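PDB 5JXF: Asp/Glu-specific dipeptidyl-peptidase from Flavobacterium psychrophilum, which removes dipeptides from the N-terminus of oligopeptides as a serine-type peptidase, with strict specificity for Asp or Glu at the P1 position. Local coordinates for residues L136-T148 / N196-V209. Sequence-based numbering, arbitrary orientation.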
ATOM      1  N   LEU A 136      30.764   7.914  23.110  1.00 51.65           N
ATOM      2  CA  LEU A 136      29.327   8.049  23.290  1.00 50.81           C
ATOM      3  C   LEU A 136      29.086   8.899  24.514  1.00 46.30           C
ATOM      4  O   LEU A 136      29.461   8.517  25.615  1.00 46.58           O
ATOM      5  CB  LEU A 136      28.644   6.680  23.440  1.00 49.30           C
ATOM      6  CG  LEU A 136      27.143   6.664  23.751  1.00 50.46           C
ATOM      7  CD1 LEU A 136      26.338   7.387  22.688  1.00 55.07           C
ATOM      8  CD2 LEU A 136      26.632   5.223  23.884  1.00 52.85           C
ATOM      9  N   VAL A 137      28.461  10.047  24.316  1.00 45.30           N
ATOM     10  CA  VAL A 137      28.129  10.917  25.425  1.00 49.44           C
ATOM     11  C   VAL A 137      26.625  11.149  25.539  1.00 48.19           C
ATOM     12  O   VAL A 137      25.867  10.988  24.579  1.00 42.80           O
ATOM     13  CB  VAL A 137      28.844  12.269  25.303  1.00 45.39           C
ATOM     14  CG1 VAL A 137      30.364  12.060  25.090  1.00 48.54           C
ATOM     15  CG2 VAL A 137      28.240  13.093  24.187  1.00 44.20           C
ATOM     16  N   VAL A 138      26.215  11.518  26.743  1.00 44.34           N
ATOM     17  CA  VAL A 138      24.827  11.805  27.068  1.00 33.70           C
ATOM     18  C   VAL A 138      24.841  13.105  27.860  1.00 37.68           C
ATOM     19  O   VAL A 138      25.537  13.207  28.870  1.00 39.55           O
ATOM     20  CB  VAL A 138      24.194  10.662  27.890  1.00 39.74           C
ATOM     21  CG1 VAL A 138      22.986  11.138  28.642  1.00 45.78           C
ATOM     22  CG2 VAL A 138      23.845   9.469  26.985  1.00 42.47           C
ATOM     23  N   THR A 139      24.080  14.090  27.407  1.00 37.67           N
ATOM     24  CA  THR A 139      24.148  15.433  27.957  1.00 39.31           C
ATOM     25  C   THR A 139      22.876  15.885  28.659  1.00 38.58           C
ATOM     26  O   THR A 139      21.811  15.943  28.044  1.00 41.85           O
ATOM     27  CB  THR A 139      24.452  16.446  26.839  1.00 44.23           C
ATOM     28  OG1 THR A 139      25.701  16.118  26.215  1.00 47.61           O
ATOM     29  CG2 THR A 139      24.479  17.867  27.397  1.00 42.21           C
ATOM     30  N   PHE A 140      22.989  16.241  29.932  1.00 37.03           N
ATOM     31  CA  PHE A 140      21.867  16.807  30.673  1.00 38.70           C
ATOM     32  C   PHE A 140      21.852  18.324  30.663  1.00 45.18           C
ATOM     33  O   PHE A 140      22.910  18.969  30.746  1.00 49.87           O
ATOM     34  CB  PHE A 140      21.888  16.298  32.120  1.00 34.26           C
ATOM     35  CG  PHE A 140      21.589  14.839  32.231  1.00 35.76           C
ATOM     36  CD1 PHE A 140      22.572  13.898  31.984  1.00 31.60           C
ATOM     37  CD2 PHE A 140      20.316  14.406  32.560  1.00 36.32           C
ATOM     38  CE1 PHE A 140      22.298  12.528  32.086  1.00 32.36           C
ATOM     39  CE2 PHE A 140      20.028  13.049  32.659  1.00 33.96           C
ATOM     40  CZ  PHE A 140      21.027  12.106  32.423  1.00 34.41           C
ATOM     41  N   ILE A 141      20.657  18.901  30.552  1.00 42.30           N
ATOM     42  CA  ILE A 141      20.526  20.353  30.613  1.00 38.72           C
ATOM     43  C   ILE A 141      20.337  20.863  32.054  1.00 39.64           C
ATOM     44  O   ILE A 141      19.373  20.493  32.745  1.00 38.33           O
ATOM     45  CB  ILE A 141      19.354  20.871  29.773  1.00 46.43           C
ATOM     46  CG1 ILE A 141      19.506  20.447  28.305  1.00 49.49           C
ATOM     47  CG2 ILE A 141      19.297  22.410  29.874  1.00 44.00           C
ATOM     48  CD1 ILE A 141      20.867  20.785  27.721  1.00 50.28           C
ATOM     49  N   VAL A 142      21.272  21.696  32.507  1.00 38.78           N
ATOM     50  CA  VAL A 142      21.185  22.291  33.852  1.00 33.60           C
ATOM     51  C   VAL A 142      20.290  23.516  33.811  1.00 36.69           C
ATOM     52  O   VAL A 142      19.388  23.662  34.623  1.00 47.28           O
ATOM     53  CB  VAL A 142      22.595  22.675  34.396  1.00 37.98           C
ATOM     54  CG1 VAL A 142      22.502  23.327  35.806  1.00 38.96           C
ATOM     55  CG2 VAL A 142      23.479  21.407  34.457  1.00 33.66           C
ATOM     56  N   SER A 143      20.508  24.384  32.830  1.00 39.48           N
ATOM     57  CA  SER A 143      19.784  25.646  32.777  1.00 38.75           C
ATOM     58  C   SER A 143      19.820  26.241  31.378  1.00 46.44           C
ATOM     59  O   SER A 143      20.718  25.946  30.599  1.00 41.93           O
ATOM     60  CB  SER A 143      20.377  26.648  33.782  1.00 38.64           C
ATOM     61  OG  SER A 143      21.623  27.145  33.325  1.00 44.96           O
ATOM     62  N   ILE A 144      18.836  27.086  31.089  1.00 55.33           N
ATOM     63  CA  ILE A 144      18.635  27.699  29.780  1.00 53.29           C
ATOM     64  C   ILE A 144      18.686  29.223  29.923  1.00 63.44           C
ATOM     65  O   ILE A 144      17.813  29.823  30.551  1.00 68.19           O
ATOM     66  CB  ILE A 144      17.293  27.260  29.181  1.00 52.02           C
ATOM     67  CG1 ILE A 144      17.286  25.740  28.972  1.00 54.30           C
ATOM     68  CG2 ILE A 144      17.013  27.959  27.859  1.00 50.87           C
ATOM     69  CD1 ILE A 144      15.931  25.176  28.593  1.00 53.07           C
ATOM     70  N   ASN A 145      19.706  29.844  29.341  1.00 62.47           N
ATOM     71  CA  ASN A 145      20.003  31.245  29.637  1.00 61.97           C
ATOM     72  C   ASN A 145      20.142  32.140  28.409  1.00 58.93           C
ATOM     73  O   ASN A 145      21.048  31.976  27.594  1.00 64.54           O
ATOM     74  CB  ASN A 145      21.275  31.310  30.474  1.00 60.37           C
ATOM     75  CG  ASN A 145      21.239  30.348  31.643  1.00 62.67           C
ATOM     76  OD1 ASN A 145      21.573  29.169  31.511  1.00 67.98           O
ATOM     77  ND2 ASN A 145      20.807  30.840  32.788  1.00 61.57           N
ATOM     78  N   ASP A 146      19.234  33.093  28.278  1.00 51.88           N
ATOM     79  CA  ASP A 146      19.297  34.028  27.167  1.00 62.23           C
ATOM     80  C   ASP A 146      20.534  34.919  27.274  1.00 71.17           C
ATOM     81  O   ASP A 146      20.789  35.526  28.318  1.00 72.13           O
ATOM     82  CB  ASP A 146      18.039  34.887  27.116  1.00 71.62           C
ATOM     83  CG  ASP A 146      17.926  35.686  25.827  1.00 81.08           C
ATOM     84  OD1 ASP A 146      18.972  36.059  25.248  1.00 78.93           O
ATOM     85  OD2 ASP A 146      16.783  35.943  25.393  1.00 86.33           O
ATOM     86  N   VAL A 147      21.292  35.000  26.181  1.00 71.44           N
ATOM     87  CA  VAL A 147      22.510  35.806  26.148  1.00 67.59           C
ATOM     88  C   VAL A 147      22.602  36.613  24.857  1.00 67.41           C
ATOM     89  O   VAL A 147      23.699  36.911  24.386  1.00 68.57           O
ATOM     90  CB  VAL A 147      23.775  34.932  26.282  1.00 66.54           C
ATOM     91  CG1 VAL A 147      23.877  34.337  27.686  1.00 62.02           C
ATOM     92  CG2 VAL A 147      23.770  33.842  25.239  1.00 65.33           C
ATOM     93  N   THR A 148      21.443  36.959  24.295  1.00 70.66           N
ATOM     94  CA  THR A 148      21.365  37.719  23.049  1.00 70.24           C
ATOM     95  C   THR A 148      22.173  39.018  23.129  1.00 80.28           C
ATOM     96  O   THR A 148      23.078  39.239  22.318  1.00 85.88           O
ATOM     97  CB  THR A 148      19.910  38.073  22.684  1.00 70.64           C
ATOM     98  OG1 THR A 148      19.089  36.901  22.749  1.00 72.79           O
ATOM     99  CG2 THR A 148      19.842  38.657  21.284  1.00 70.42           C
ATOM    100  N   ASN A 196      18.446  36.040  15.392  1.00 67.15           N
ATOM    101  CA  ASN A 196      17.788  37.092  16.163  1.00 74.46           C
ATOM    102  C   ASN A 196      17.875  36.869  17.668  1.00 74.51           C
ATOM    103  O   ASN A 196      17.538  37.748  18.458  1.00 68.60           O
ATOM    104  CB  ASN A 196      16.321  37.210  15.754  1.00 79.54           C
ATOM    105  CG  ASN A 196      16.146  37.852  14.398  1.00 81.33           C
ATOM    106  OD1 ASN A 196      16.253  39.070  14.259  1.00 84.77           O
ATOM    107  ND2 ASN A 196      15.851  37.038  13.387  1.00 82.25           N
ATOM    108  N   GLN A 197      18.323  35.687  18.072  1.00 76.49           N
ATOM    109  CA  GLN A 197      18.381  35.360  19.491  1.00 67.17           C
ATOM    110  C   GLN A 197      19.496  34.360  19.781  1.00 66.48           C
ATOM    111  O   GLN A 197      19.758  33.464  18.984  1.00 65.90           O
ATOM    112  CB  GLN A 197      17.026  34.813  19.969  1.00 64.29           C
ATOM    113  CG  GLN A 197      16.989  34.447  21.448  1.00 66.37           C
ATOM    114  CD  GLN A 197      15.614  34.008  21.928  1.00 77.62           C
ATOM    115  OE1 GLN A 197      14.693  33.796  21.135  1.00 74.43           O
ATOM    116  NE2 GLN A 197      15.469  33.885  23.243  1.00 80.59           N
ATOM    117  N   TYR A 198      20.157  34.521  20.919  1.00 65.85           N
ATOM    118  CA  TYR A 198      21.223  33.610  21.318  1.00 65.45           C
ATOM    119  C   TYR A 198      21.010  33.135  22.749  1.00 64.72           C
ATOM    120  O   TYR A 198      20.833  33.948  23.667  1.00 66.91           O
ATOM    121  CB  TYR A 198      22.594  34.276  21.170  1.00 66.45           C
ATOM    122  CG  TYR A 198      22.976  34.543  19.734  1.00 67.64           C
ATOM    123  CD1 TYR A 198      22.567  35.705  19.089  1.00 68.05           C
ATOM    124  CD2 TYR A 198      23.735  33.627  19.016  1.00 68.97           C
ATOM    125  CE1 TYR A 198      22.913  35.951  17.765  1.00 65.82           C
ATOM    126  CE2 TYR A 198      24.090  33.867  17.696  1.00 68.33           C
ATOM    127  CZ  TYR A 198      23.677  35.029  17.075  1.00 70.19           C
ATOM    128  OH  TYR A 198      24.023  35.263  15.759  1.00 76.42           O
ATOM    129  N   ILE A 199      21.013  31.815  22.929  1.00 57.02           N
ATOM    130  CA  ILE A 199      20.766  31.211  24.229  1.00 58.97           C
ATOM    131  C   ILE A 199      21.896  30.284  24.620  1.00 59.83           C
ATOM    132  O   ILE A 199      22.320  29.451  23.808  1.00 54.03           O
ATOM    133  CB  ILE A 199      19.463  30.405  24.244  1.00 63.14           C
ATOM    134  CG1 ILE A 199      18.258  31.317  24.023  1.00 66.71           C
ATOM    135  CG2 ILE A 199      19.332  29.627  25.553  1.00 57.32           C
ATOM    136  CD1 ILE A 199      16.970  30.549  23.764  1.00 65.81           C
ATOM    137  N   LEU A 200      22.367  30.426  25.860  1.00 51.99           N
ATOM    138  CA  LEU A 200      23.403  29.560  26.414  1.00 51.55           C
ATOM    139  C   LEU A 200      22.830  28.485  27.309  1.00 52.35           C
ATOM    140  O   LEU A 200      22.015  28.751  28.191  1.00 50.00           O
ATOM    141  CB  LEU A 200      24.439  30.379  27.206  1.00 57.66           C
ATOM    142  CG  LEU A 200      25.554  29.597  27.925  1.00 54.30           C
ATOM    143  CD1 LEU A 200      26.817  30.447  28.022  1.00 59.29           C
ATOM    144  CD2 LEU A 200      25.150  29.113  29.315  1.00 51.43           C
ATOM    145  N   PHE A 201      23.329  27.273  27.104  1.00 48.48           N
ATOM    146  CA  PHE A 201      22.933  26.109  27.867  1.00 44.86           C
ATOM    147  C   PHE A 201      24.088  25.652  28.736  1.00 50.78           C
ATOM    148  O   PHE A 201      25.159  25.299  28.236  1.00 48.24           O
ATOM    149  CB  PHE A 201      22.492  24.967  26.930  1.00 39.98           C
ATOM    150  CG  PHE A 201      21.217  25.248  26.188  1.00 42.68           C
ATOM    151  CD1 PHE A 201      21.194  26.157  25.139  1.00 51.87           C
ATOM    152  CD2 PHE A 201      20.048  24.580  26.520  1.00 46.28           C
ATOM    153  CE1 PHE A 201      20.019  26.413  24.441  1.00 52.90           C
ATOM    154  CE2 PHE A 201      18.870  24.832  25.835  1.00 51.33           C
ATOM    155  CZ  PHE A 201      18.854  25.748  24.790  1.00 48.92           C
ATOM    156  N   VAL A 202      23.869  25.686  30.044  1.00 49.76           N
ATOM    157  CA  VAL A 202      24.761  25.036  30.978  1.00 47.28           C
ATOM    158  C   VAL A 202      24.395  23.562  30.981  1.00 44.80           C
ATOM    159  O   VAL A 202      23.219  23.211  31.076  1.00 41.12           O
ATOM    160  CB  VAL A 202      24.638  25.594  32.406  1.00 37.77           C
ATOM    161  CG1 VAL A 202      25.537  24.802  33.333  1.00 37.30           C
ATOM    162  CG2 VAL A 202      24.984  27.084  32.445  1.00 42.35           C
ATOM    163  N   THR A 203      25.399  22.703  30.888  1.00 37.39           N
ATOM    164  CA  THR A 203      25.148  21.291  30.705  1.00 35.62           C
ATOM    165  C   THR A 203      26.137  20.447  31.459  1.00 34.31           C
ATOM    166  O   THR A 203      27.232  20.919  31.851  1.00 41.11           O
ATOM    167  CB  THR A 203      25.234  20.879  29.213  1.00 44.41           C
ATOM    168  OG1 THR A 203      26.606  20.908  28.798  1.00 48.85           O
ATOM    169  CG2 THR A 203      24.404  21.815  28.326  1.00 42.13           C
ATOM    170  N   GLU A 204      25.736  19.203  31.675  1.00 33.35           N
ATOM    171  CA  GLU A 204      26.607  18.164  32.205  1.00 48.19           C
ATOM    172  C   GLU A 204      26.742  17.058  31.158  1.00 41.92           C
ATOM    173  O   GLU A 204      25.760  16.419  30.785  1.00 36.86           O
ATOM    174  CB  GLU A 204      26.061  17.591  33.518  1.00 37.85           C
ATOM    175  CG  GLU A 204      25.831  18.627  34.607  1.00 48.06           C
ATOM    176  CD  GLU A 204      25.527  17.988  35.965  1.00 63.79           C
ATOM    177  OE1 GLU A 204      25.153  16.782  35.994  1.00 71.79           O
ATOM    178  OE2 GLU A 204      25.665  18.696  36.997  1.00 58.17           O
ATOM    179  N   VAL A 205      27.968  16.832  30.701  1.00 41.32           N
ATOM    180  CA  VAL A 205      28.219  15.832  29.676  1.00 38.97           C
ATOM    181  C   VAL A 205      28.777  14.557  30.255  1.00 40.45           C
ATOM    182  O   VAL A 205      29.939  14.505  30.653  1.00 43.20           O
ATOM    183  CB  VAL A 205      29.193  16.365  28.627  1.00 44.19           C
ATOM    184  CG1 VAL A 205      29.302  15.378  27.451  1.00 38.04           C
ATOM    185  CG2 VAL A 205      28.730  17.727  28.152  1.00 42.42           C
ATOM    186  N   PHE A 206      27.962  13.515  30.326  1.00 35.37           N
ATOM    187  CA  PHE A 206      28.490  12.246  30.807  1.00 37.88           C
ATOM    188  C   PHE A 206      29.151  11.487  29.644  1.00 44.02           C
ATOM    189  O   PHE A 206      28.698  11.580  28.504  1.00 46.05           O
ATOM    190  CB  PHE A 206      27.373  11.428  31.482  1.00 34.32           C
ATOM    191  CG  PHE A 206      26.890  12.047  32.778  1.00 37.53           C
ATOM    192  CD1 PHE A 206      26.027  13.141  32.756  1.00 32.87           C
ATOM    193  CD2 PHE A 206      27.345  11.573  34.011  1.00 36.17           C
ATOM    194  CE1 PHE A 206      25.602  13.719  33.923  1.00 36.80           C
ATOM    195  CE2 PHE A 206      26.936  12.167  35.188  1.00 39.33           C
ATOM    196  CZ  PHE A 206      26.065  13.248  35.150  1.00 43.47           C
ATOM    197  N   LYS A 207      30.231  10.763  29.930  1.00 46.91           N
ATOM    198  CA  LYS A 207      31.079  10.215  28.874  1.00 44.55           C
ATOM    199  C   LYS A 207      31.316   8.722  29.036  1.00 48.07           C
ATOM    200  O   LYS A 207      32.071   8.111  28.277  1.00 52.46           O
ATOM    201  CB  LYS A 207      32.421  10.971  28.833  1.00 47.27           C
ATOM    202  CG  LYS A 207      32.285  12.405  28.301  1.00 49.04           C
ATOM    203  CD  LYS A 207      33.591  13.213  28.431  1.00 63.14           C
ATOM    204  CE  LYS A 207      33.333  14.689  28.796  1.00 64.38           C
ATOM    205  NZ  LYS A 207      32.953  14.908  30.242  1.00 62.60           N
ATOM    206  N   ASP A 208      30.670   8.138  30.033  1.00 46.31           N
ATOM    207  CA  ASP A 208      30.749   6.705  30.253  1.00 48.91           C
ATOM    208  C   ASP A 208      29.328   6.134  30.220  1.00 45.74           C
ATOM    209  O   ASP A 208      28.718   5.924  31.269  1.00 46.29           O
ATOM    210  CB  ASP A 208      31.457   6.396  31.588  1.00 52.21           C
ATOM    211  CG  ASP A 208      31.566   4.904  31.869  1.00 56.70           C
ATOM    212  OD1 ASP A 208      31.166   4.086  31.007  1.00 50.49           O
ATOM    213  OD2 ASP A 208      32.074   4.546  32.950  1.00 57.20           O
ATOM    214  N   VAL A 209      28.826   5.898  29.004  1.00 51.06           N
ATOM    215  CA  VAL A 209      27.479   5.362  28.764  1.00 47.03           C
ATOM    216  C   VAL A 209      27.547   3.963  28.138  1.00 50.17           C
ATOM    217  O   VAL A 209      28.035   3.789  27.022  1.00 52.07           O
ATOM    218  CB  VAL A 209      26.676   6.310  27.860  1.00 49.74           C
ATOM    219  CG1 VAL A 209      25.283   5.733  27.525  1.00 40.47           C
ATOM    220  CG2 VAL A 209      26.579   7.694  28.522  1.00 50.39           C
TER
HETATM  221  O   HOH W   1      30.298   6.256  26.833  1.00 50.57           O
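Phe140 lays its ring corner against Phe206, Phe140 CD1 lying 3.6 Å from Phe206 CE1. The pair is oblique, with planes at 81° and centroids 5.5 Å apart. Both share a sheet face because Phe206 pairs with Val138, two residues before Phe140; with CG anti to the carbonyl carbon (chi1 -68° in each), each ring lies beside its own backbone N. The strands run antiparallel, and bonds such as Phe206 N to Val138 O (2.8 Å) fix the register. It slips by one at a classic beta bulge: Val142 and Ser143 both face Val202, whose O accepts from Val142 N at 2.9 Å and, weakly, from Ser143 N. On the other face, Ile144 CG1 meets Phe201 CE2 at 3.6 Å. At the strand's end, Asp146 OD1 closes an Asx turn, taking Thr148 N at 2.8 Å and Thr148 OG1 at 2.6 Å through its syn lone pair. Thr148 OG1 also accepts from Tyr198 N (3.2 Å, 171° at the hydrogen). A valine at Thr148 would probably leave Tyr198 N without this acceptor. Away from the catalytic and dipeptide-binding residues, the pair belongs to a curled antiparallel sheet with strands 186-192 and 239-245, and Leu200 packs on helix 162-178.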